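PDB 3KEZ: putative sugar binding protein from Bacteroides vulgatus ATCC 8482, which probably binds sugars at the outer membrane as a calcium-containing member of the SusD family of nutrient-binding proteins. Local coordinates for residues A[112-124]-A[176-189]. Sequence-based numbering, arbitrary orientation.
Sequences KNDLKGQALAIRG and DLKNSTELLSGDFN
Gly117 and Ser180 mark the tight centre of this antiparallel helix pair: their CA atoms lie 4.2 Å apart, and the short axes come within 7.6 Å at 154°. With no side chain on Gly117, Ser180 CB reaches the carbonyl Gly117 O at 3.3 Å; a CB at Gly117 would collide with Leu184 N. Reciprocal knobs-into-holes packing continues from here: Leu120 sits among Asp176, Asn179, Ser180 and Leu183, while Leu183 enters the hole formed by Asn113, Lys116, Gly117 and Leu120. The two leucines touch through their CD1 methyls at 3.7 Å, and Lys116 lays its extended methylene chain against Leu183, its ammonium engaging Asp100.

At one end, Arg123 grips Asp176 side-on, NE to OD2 at 2.8 Å and NH2 to OD1 at 2.9 Å. The guanidinium and carboxylate planes are 27° apart; a bend at chi3 turns the arginine chain to bring this edge to bear. Since Asn93 accepts from NH1, an alanine in place of Arg123 would probably leave the buried Asp176 carboxylate without its countercharge and the Asn93 amide without this donor.

Beyond Leu183 the packing gives way to a looser, hydrated side. Asp114 OD1 receives Ser185 N at 2.7 Å in a nearly straight bond (169°) on its anti side, and OD2 takes Gln118 NE2 on its syn side, though well tilted out of the carboxylate plane. Asn189 instead joins through water: one molecule links its ND2 to Asp114 OD1, another accepts from both this ND2 and Gln118 NE2. Helix 195-209 also packs on Leu177, Ser180 and Leu184. Close antiparallel packing of helices 109-134 and 166-183 fits the TPR-like helical scaffold of SusD-family proteins.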
ATOM      1  N   LYS A 112     -18.601  14.156  13.185  1.00  9.84           N
ATOM      2  CA  LYS A 112     -18.240  15.002  12.040  1.00 11.27           C
ATOM      3  C   LYS A 112     -16.726  15.125  11.902  1.00 11.07           C
ATOM      4  O   LYS A 112     -16.209  15.057  10.790  1.00 12.53           O
ATOM      5  CB  LYS A 112     -18.907  16.376  12.130  1.00  9.88           C
ATOM      6  CG  LYS A 112     -18.414  17.441  11.141  1.00 11.71           C
ATOM      7  CD  LYS A 112     -17.436  18.377  11.833  1.00 19.56           C
ATOM      8  CE  LYS A 112     -16.651  19.223  10.889  1.00 27.48           C
ATOM      9  NZ  LYS A 112     -15.996  20.349  11.641  1.00 32.22           N
ATOM     10  N   ASN A 113     -16.006  15.319  13.007  1.00  9.93           N
ATOM     11  CA  ASN A 113     -14.560  15.381  12.900  1.00 11.55           C
ATOM     12  C   ASN A 113     -13.967  14.118  12.278  1.00 11.37           C
ATOM     13  O   ASN A 113     -13.055  14.199  11.449  1.00 13.07           O
ATOM     14  CB  ASN A 113     -13.903  15.729  14.237  1.00 14.56           C
ATOM     15  CG  ASN A 113     -14.048  17.209  14.557  1.00 14.33           C
ATOM     16  OD1 ASN A 113     -14.250  18.029  13.654  1.00 23.39           O
ATOM     17  ND2 ASN A 113     -14.002  17.548  15.828  1.00 20.26           N
ATOM     18  N   ASP A 114     -14.490  12.960  12.643  1.00  8.59           N
ATOM     19  CA  ASP A 114     -13.971  11.702  12.086  1.00  8.50           C
ATOM     20  C   ASP A 114     -14.264  11.566  10.586  1.00 10.64           C
ATOM     21  O   ASP A 114     -13.404  11.135   9.811  1.00 10.99           O
ATOM     22  CB  ASP A 114     -14.560  10.511  12.822  1.00  8.42           C
ATOM     23  CG  ASP A 114     -14.081   9.203  12.262  1.00 10.54           C
ATOM     24  OD1 ASP A 114     -12.926   8.815  12.555  1.00  9.11           O
ATOM     25  OD2 ASP A 114     -14.865   8.580  11.523  1.00 13.24           O
ATOM     26  N   LEU A 115     -15.479  11.946  10.175  1.00 10.58           N
ATOM     27  CA  LEU A 115     -15.830  11.925   8.757  1.00 11.59           C
ATOM     28  C   LEU A 115     -14.857  12.823   7.978  1.00 13.96           C
ATOM     29  O   LEU A 115     -14.354  12.441   6.929  1.00  9.70           O
ATOM     30  CB  LEU A 115     -17.266  12.383   8.542  1.00 12.28           C
ATOM     31  CG  LEU A 115     -18.465  11.569   9.061  1.00 10.40           C
ATOM     32  CD1 LEU A 115     -19.746  12.219   8.575  1.00 15.09           C
ATOM     33  CD2 LEU A 115     -18.376  10.137   8.589  1.00 17.49           C
ATOM     34  N   LYS A 116     -14.628  14.039   8.475  1.00 13.60           N
ATOM     35  CA  LYS A 116     -13.676  14.928   7.819  1.00 13.33           C
ATOM     36  C   LYS A 116     -12.280  14.309   7.807  1.00 10.11           C
ATOM     37  O   LYS A 116     -11.566  14.395   6.812  1.00  8.36           O
ATOM     38  CB  LYS A 116     -13.670  16.289   8.526  1.00 14.26           C
ATOM     39  CG  LYS A 116     -12.661  17.326   8.006  1.00 13.66           C
ATOM     40  CD  LYS A 116     -12.753  18.656   8.841  1.00 15.54           C
ATOM     41  CE  LYS A 116     -11.617  19.614   8.470  1.00 10.73           C
ATOM     42  NZ  LYS A 116     -11.717  20.929   9.149  1.00 16.78           N
ATOM     43  N   GLY A 117     -11.874  13.716   8.927  1.00  9.34           N
ATOM     44  CA  GLY A 117     -10.590  13.008   8.991  1.00  9.39           C
ATOM     45  C   GLY A 117     -10.457  11.875   8.001  1.00  9.63           C
ATOM     46  O   GLY A 117      -9.399  11.646   7.406  1.00 10.11           O
ATOM     47  N   GLN A 118     -11.530  11.127   7.814  1.00 10.85           N
ATOM     48  CA  GLN A 118     -11.498  10.051   6.812  1.00 10.62           C
ATOM     49  C   GLN A 118     -11.213  10.602   5.403  1.00  7.94           C
ATOM     50  O   GLN A 118     -10.360  10.086   4.694  1.00  9.93           O
ATOM     51  CB  GLN A 118     -12.793   9.230   6.846  1.00  8.04           C
ATOM     52  CG  GLN A 118     -12.994   8.412   8.120  1.00 11.53           C
ATOM     53  CD  GLN A 118     -14.250   7.561   8.012  1.00 11.56           C
ATOM     54  OE1 GLN A 118     -14.483   6.961   6.979  1.00  9.09           O
ATOM     55  NE2 GLN A 118     -15.040   7.504   9.068  1.00 10.06           N
ATOM     56  N   ALA A 119     -11.889  11.685   5.049  1.00 11.10           N
ATOM     57  CA  ALA A 119     -11.715  12.343   3.749  1.00  8.14           C
ATOM     58  C   ALA A 119     -10.292  12.866   3.540  1.00  8.73           C
ATOM     59  O   ALA A 119      -9.713  12.700   2.455  1.00  9.20           O
ATOM     60  CB  ALA A 119     -12.710  13.470   3.601  1.00  8.52           C
ATOM     61  N   LEU A 120      -9.728  13.482   4.583  1.00  8.78           N
ATOM     62  CA  LEU A 120      -8.346  13.954   4.575  1.00  8.51           C
ATOM     63  C   LEU A 120      -7.335  12.796   4.432  1.00  9.66           C
ATOM     64  O   LEU A 120      -6.441  12.877   3.609  1.00  8.58           O
ATOM     65  CB  LEU A 120      -8.034  14.747   5.849  1.00  6.89           C
ATOM     66  CG  LEU A 120      -8.600  16.172   5.845  1.00  7.71           C
ATOM     67  CD1 LEU A 120      -8.602  16.786   7.234  1.00 13.55           C
ATOM     68  CD2 LEU A 120      -7.782  17.028   4.858  1.00 10.61           C
ATOM     69  N   ALA A 121      -7.480  11.740   5.236  1.00  8.51           N
ATOM     70  CA  ALA A 121      -6.590  10.594   5.140  1.00 10.31           C
ATOM     71  C   ALA A 121      -6.615   9.932   3.767  1.00 10.08           C
ATOM     72  O   ALA A 121      -5.574   9.636   3.188  1.00 11.02           O
ATOM     73  CB  ALA A 121      -6.903   9.577   6.265  1.00 11.19           C
ATOM     74  N   ILE A 122      -7.812   9.749   3.224  1.00  9.10           N
ATOM     75  CA  ILE A 122      -8.015   9.174   1.925  1.00 10.60           C
ATOM     76  C   ILE A 122      -7.404  10.052   0.835  1.00 12.46           C
ATOM     77  O   ILE A 122      -6.724   9.548  -0.008  1.00  9.67           O
ATOM     78  CB  ILE A 122      -9.508   8.876   1.660  1.00 10.80           C
ATOM     79  CG1 ILE A 122      -9.942   7.720   2.564  1.00 10.94           C
ATOM     80  CG2 ILE A 122      -9.771   8.427   0.223  1.00  7.92           C
ATOM     81  CD1 ILE A 122     -11.466   7.519   2.693  1.00 10.13           C
ATOM     82  N   ARG A 123      -7.597  11.367   0.889  1.00 11.49           N
ATOM     83  CA  ARG A 123      -6.979  12.245  -0.104  1.00  8.85           C
ATOM     84  C   ARG A 123      -5.455  12.155  -0.063  1.00 10.39           C
ATOM     85  O   ARG A 123      -4.820  12.167  -1.108  1.00  9.24           O
ATOM     86  CB  ARG A 123      -7.431  13.702   0.039  1.00  8.07           C
ATOM     87  CG  ARG A 123      -7.000  14.585  -1.147  1.00  7.41           C
ATOM     88  CD  ARG A 123      -7.727  15.925  -1.104  1.00 13.27           C
ATOM     89  NE  ARG A 123      -7.280  16.741   0.023  1.00  8.88           N
ATOM     90  CZ  ARG A 123      -7.764  17.941   0.357  1.00  6.72           C
ATOM     91  NH1 ARG A 123      -8.739  18.504  -0.357  1.00  8.01           N
ATOM     92  NH2 ARG A 123      -7.243  18.586   1.401  1.00  9.08           N
ATOM     93  N   GLY A 124      -4.883  12.105   1.147  1.00 11.63           N
ATOM     94  CA  GLY A 124      -3.439  11.951   1.317  1.00 12.37           C
ATOM     95  C   GLY A 124      -2.927  10.630   0.746  1.00 11.42           C
ATOM     96  O   GLY A 124      -1.912  10.601   0.050  1.00 13.92           O
ATOM     97  N   ASP A 176      -2.520  16.704   4.719  1.00  9.57           N
ATOM     98  CA  ASP A 176      -3.795  15.995   4.835  1.00  9.86           C
ATOM     99  C   ASP A 176      -3.717  14.923   5.912  1.00  8.23           C
ATOM    100  O   ASP A 176      -4.545  14.859   6.817  1.00 11.82           O
ATOM    101  CB  ASP A 176      -4.172  15.343   3.484  1.00  8.17           C
ATOM    102  CG  ASP A 176      -4.694  16.342   2.456  1.00 16.98           C
ATOM    103  OD1 ASP A 176      -4.896  17.538   2.812  1.00 17.71           O
ATOM    104  OD2 ASP A 176      -4.930  15.914   1.282  1.00 11.98           O
ATOM    105  N   LEU A 177      -2.677  14.099   5.837  1.00  9.66           N
ATOM    106  CA  LEU A 177      -2.566  12.978   6.784  1.00  9.37           C
ATOM    107  C   LEU A 177      -2.360  13.439   8.207  1.00 11.45           C
ATOM    108  O   LEU A 177      -2.987  12.915   9.140  1.00  8.29           O
ATOM    109  CB  LEU A 177      -1.509  11.961   6.338  1.00 13.09           C
ATOM    110  CG  LEU A 177      -1.900  10.956   5.268  1.00 10.75           C
ATOM    111  CD1 LEU A 177      -0.661  10.275   4.614  1.00 11.96           C
ATOM    112  CD2 LEU A 177      -2.893   9.879   5.821  1.00 15.04           C
ATOM    113  N   LYS A 178      -1.505  14.431   8.400  1.00 11.23           N
ATOM    114  CA  LYS A 178      -1.263  14.923   9.742  1.00 12.99           C
ATOM    115  C   LYS A 178      -2.548  15.436  10.382  1.00 13.96           C
ATOM    116  O   LYS A 178      -2.857  15.163  11.540  1.00 12.15           O
ATOM    117  CB  LYS A 178      -0.227  16.046   9.683  1.00 16.26           C
ATOM    118  CG  LYS A 178       0.320  16.439  11.040  1.00 20.66           C
ATOM    119  CD  LYS A 178       1.557  17.318  10.899  1.00 26.05           C
ATOM    120  CE  LYS A 178       1.907  17.929  12.265  1.00 35.69           C
ATOM    121  NZ  LYS A 178       2.220  16.873  13.318  1.00 39.43           N
ATOM    122  N   ASN A 179      -3.271  16.224   9.609  1.00 14.47           N
ATOM    123  CA  ASN A 179      -4.550  16.758  10.030  1.00 16.74           C
ATOM    124  C   ASN A 179      -5.566  15.663  10.300  1.00 14.15           C
ATOM    125  O   ASN A 179      -6.319  15.764  11.260  1.00 12.54           O
ATOM    126  CB  ASN A 179      -5.069  17.708   8.965  1.00 17.48           C
ATOM    127  CG  ASN A 179      -4.399  19.055   9.041  1.00 29.09           C
ATOM    128  OD1 ASN A 179      -4.299  19.640  10.119  1.00 25.87           O
ATOM    129  ND2 ASN A 179      -3.932  19.560   7.909  1.00 40.34           N
ATOM    130  N   SER A 180      -5.574  14.617   9.474  1.00 12.01           N
ATOM    131  CA  SER A 180      -6.470  13.480   9.701  1.00 12.24           C
ATOM    132  C   SER A 180      -6.183  12.794  11.036  1.00 13.20           C
ATOM    133  O   SER A 180      -7.101  12.316  11.680  1.00 15.41           O
ATOM    134  CB  SER A 180      -6.394  12.462   8.564  1.00  8.49           C
ATOM    135  OG  SER A 180      -5.239  11.593   8.655  1.00  9.47           O
ATOM    136  N   THR A 181      -4.917  12.778  11.468  1.00 13.60           N
ATOM    137  CA  THR A 181      -4.550  12.079  12.743  1.00 11.46           C
ATOM    138  C   THR A 181      -5.070  12.822  13.970  1.00 15.94           C
ATOM    139  O   THR A 181      -5.157  12.255  15.045  1.00  8.96           O
ATOM    140  CB  THR A 181      -3.044  11.906  12.930  1.00 10.57           C
ATOM    141  OG1 THR A 181      -2.415  13.188  13.009  1.00 14.98           O
ATOM    142  CG2 THR A 181      -2.407  11.076  11.801  1.00  6.68           C
ATOM    143  N   GLU A 182      -5.409  14.098  13.787  1.00 15.61           N
ATOM    144  CA  GLU A 182      -5.935  14.909  14.830  1.00 15.10           C
ATOM    145  C   GLU A 182      -7.468  14.915  14.852  1.00 15.51           C
ATOM    146  O   GLU A 182      -8.063  15.414  15.802  1.00 15.98           O
ATOM    147  CB  GLU A 182      -5.443  16.328  14.630  1.00 15.50           C
ATOM    148  CG  GLU A 182      -3.926  16.519  14.769  1.00 19.99           C
ATOM    149  CD  GLU A 182      -3.408  17.780  14.046  1.00 28.71           C
ATOM    150  OE1 GLU A 182      -4.216  18.598  13.556  1.00 36.34           O
ATOM    151  OE2 GLU A 182      -2.175  17.955  13.951  1.00 33.28           O
ATOM    152  N   LEU A 183      -8.086  14.412  13.782  1.00 14.19           N
ATOM    153  CA  LEU A 183      -9.527  14.451  13.606  1.00 12.41           C
ATOM    154  C   LEU A 183     -10.207  13.074  13.691  1.00 10.09           C
ATOM    155  O   LEU A 183     -11.303  12.943  14.233  1.00 12.34           O
ATOM    156  CB  LEU A 183      -9.842  15.122  12.269  1.00  9.75           C
ATOM    157  CG  LEU A 183      -9.604  16.626  12.148  1.00 13.72           C
ATOM    158  CD1 LEU A 183      -9.877  17.076  10.745  1.00 18.99           C
ATOM    159  CD2 LEU A 183     -10.449  17.400  13.132  1.00 12.39           C
ATOM    160  N   LEU A 184      -9.551  12.057  13.137  1.00 10.77           N
ATOM    161  CA  LEU A 184     -10.063  10.707  13.113  1.00 10.62           C
ATOM    162  C   LEU A 184     -10.225  10.111  14.492  1.00 10.88           C
ATOM    163  O   LEU A 184      -9.409  10.329  15.400  1.00 15.99           O
ATOM    164  CB  LEU A 184      -9.105   9.802  12.335  1.00  7.11           C
ATOM    165  CG  LEU A 184      -9.082   9.904  10.825  1.00 12.52           C
ATOM    166  CD1 LEU A 184      -7.737   9.422  10.280  1.00  3.14           C
ATOM    167  CD2 LEU A 184     -10.241   9.107  10.262  1.00 10.58           C
ATOM    168  N   SER A 185     -11.252   9.297  14.652  1.00 11.74           N
ATOM    169  CA  SER A 185     -11.406   8.511  15.888  1.00  8.85           C
ATOM    170  C   SER A 185     -10.371   7.381  15.908  1.00  5.99           C
ATOM    171  O   SER A 185      -9.996   6.887  14.835  1.00  8.04           O
ATOM    172  CB  SER A 185     -12.786   7.881  15.926  1.00  6.18           C
ATOM    173  OG  SER A 185     -12.857   6.989  17.020  1.00  9.70           O
ATOM    174  N   GLY A 186      -9.909   7.007  17.106  1.00  8.84           N
ATOM    175  CA  GLY A 186      -9.131   5.770  17.340  1.00 10.91           C
ATOM    176  C   GLY A 186      -9.919   4.468  17.508  1.00 13.12           C
ATOM    177  O   GLY A 186      -9.337   3.394  17.676  1.00 13.88           O
ATOM    178  N   ASP A 187     -11.247   4.551  17.486  1.00 13.61           N
ATOM    179  CA  ASP A 187     -12.083   3.358  17.574  1.00 13.40           C
ATOM    180  C   ASP A 187     -11.890   2.425  16.379  1.00 13.56           C
ATOM    181  O   ASP A 187     -11.578   2.862  15.260  1.00  9.71           O
ATOM    182  CB  ASP A 187     -13.571   3.725  17.670  1.00 14.47           C
ATOM    183  CG  ASP A 187     -13.900   4.508  18.923  1.00 14.51           C
ATOM    184  OD1 ASP A 187     -13.023   4.675  19.779  1.00 15.24           O
ATOM    185  OD2 ASP A 187     -15.034   4.943  19.048  1.00 12.15           O
ATOM    186  N   PHE A 188     -12.043   1.127  16.644  1.00 14.14           N
ATOM    187  CA  PHE A 188     -12.175   0.141  15.562  1.00 14.16           C
ATOM    188  C   PHE A 188     -13.289   0.564  14.596  1.00 13.94           C
ATOM    189  O   PHE A 188     -14.354   1.023  15.007  1.00 14.65           O
ATOM    190  CB  PHE A 188     -12.466  -1.246  16.149  1.00 12.79           C
ATOM    191  CG  PHE A 188     -12.527  -2.323  15.128  1.00  8.45           C
ATOM    192  CD1 PHE A 188     -11.381  -2.957  14.724  1.00 15.79           C
ATOM    193  CD2 PHE A 188     -13.739  -2.691  14.564  1.00 19.63           C
ATOM    194  CE1 PHE A 188     -11.427  -3.964  13.796  1.00 11.85           C
ATOM    195  CE2 PHE A 188     -13.810  -3.686  13.605  1.00 19.02           C
ATOM    196  CZ  PHE A 188     -12.665  -4.330  13.213  1.00 17.21           C
ATOM    197  N   ASN A 189     -13.022   0.474  13.309  1.00 14.41           N
ATOM    198  CA  ASN A 189     -13.963   0.957  12.295  1.00 15.73           C
ATOM    199  C   ASN A 189     -13.782   0.149  11.034  1.00 12.96           C
ATOM    200  O   ASN A 189     -12.948   0.440  10.179  1.00 12.91           O
ATOM    201  CB  ASN A 189     -13.790   2.446  12.038  1.00 13.62           C
ATOM    202  CG  ASN A 189     -15.006   3.080  11.409  1.00 15.00           C
ATOM    203  OD1 ASN A 189     -16.023   2.415  11.128  1.00 17.78           O
ATOM    204  ND2 ASN A 189     -14.904   4.387  11.143  1.00 12.85           N
TER
HETATM  205  O   HOH W   1     -12.534   6.180  11.757  1.00  9.73           O
HETATM  206  O   HOH W   2     -17.304   5.893   9.929  1.00 24.38           O
HETATM  207  O   HOH W   3      -3.344  14.770  -0.529  1.00 17.06           O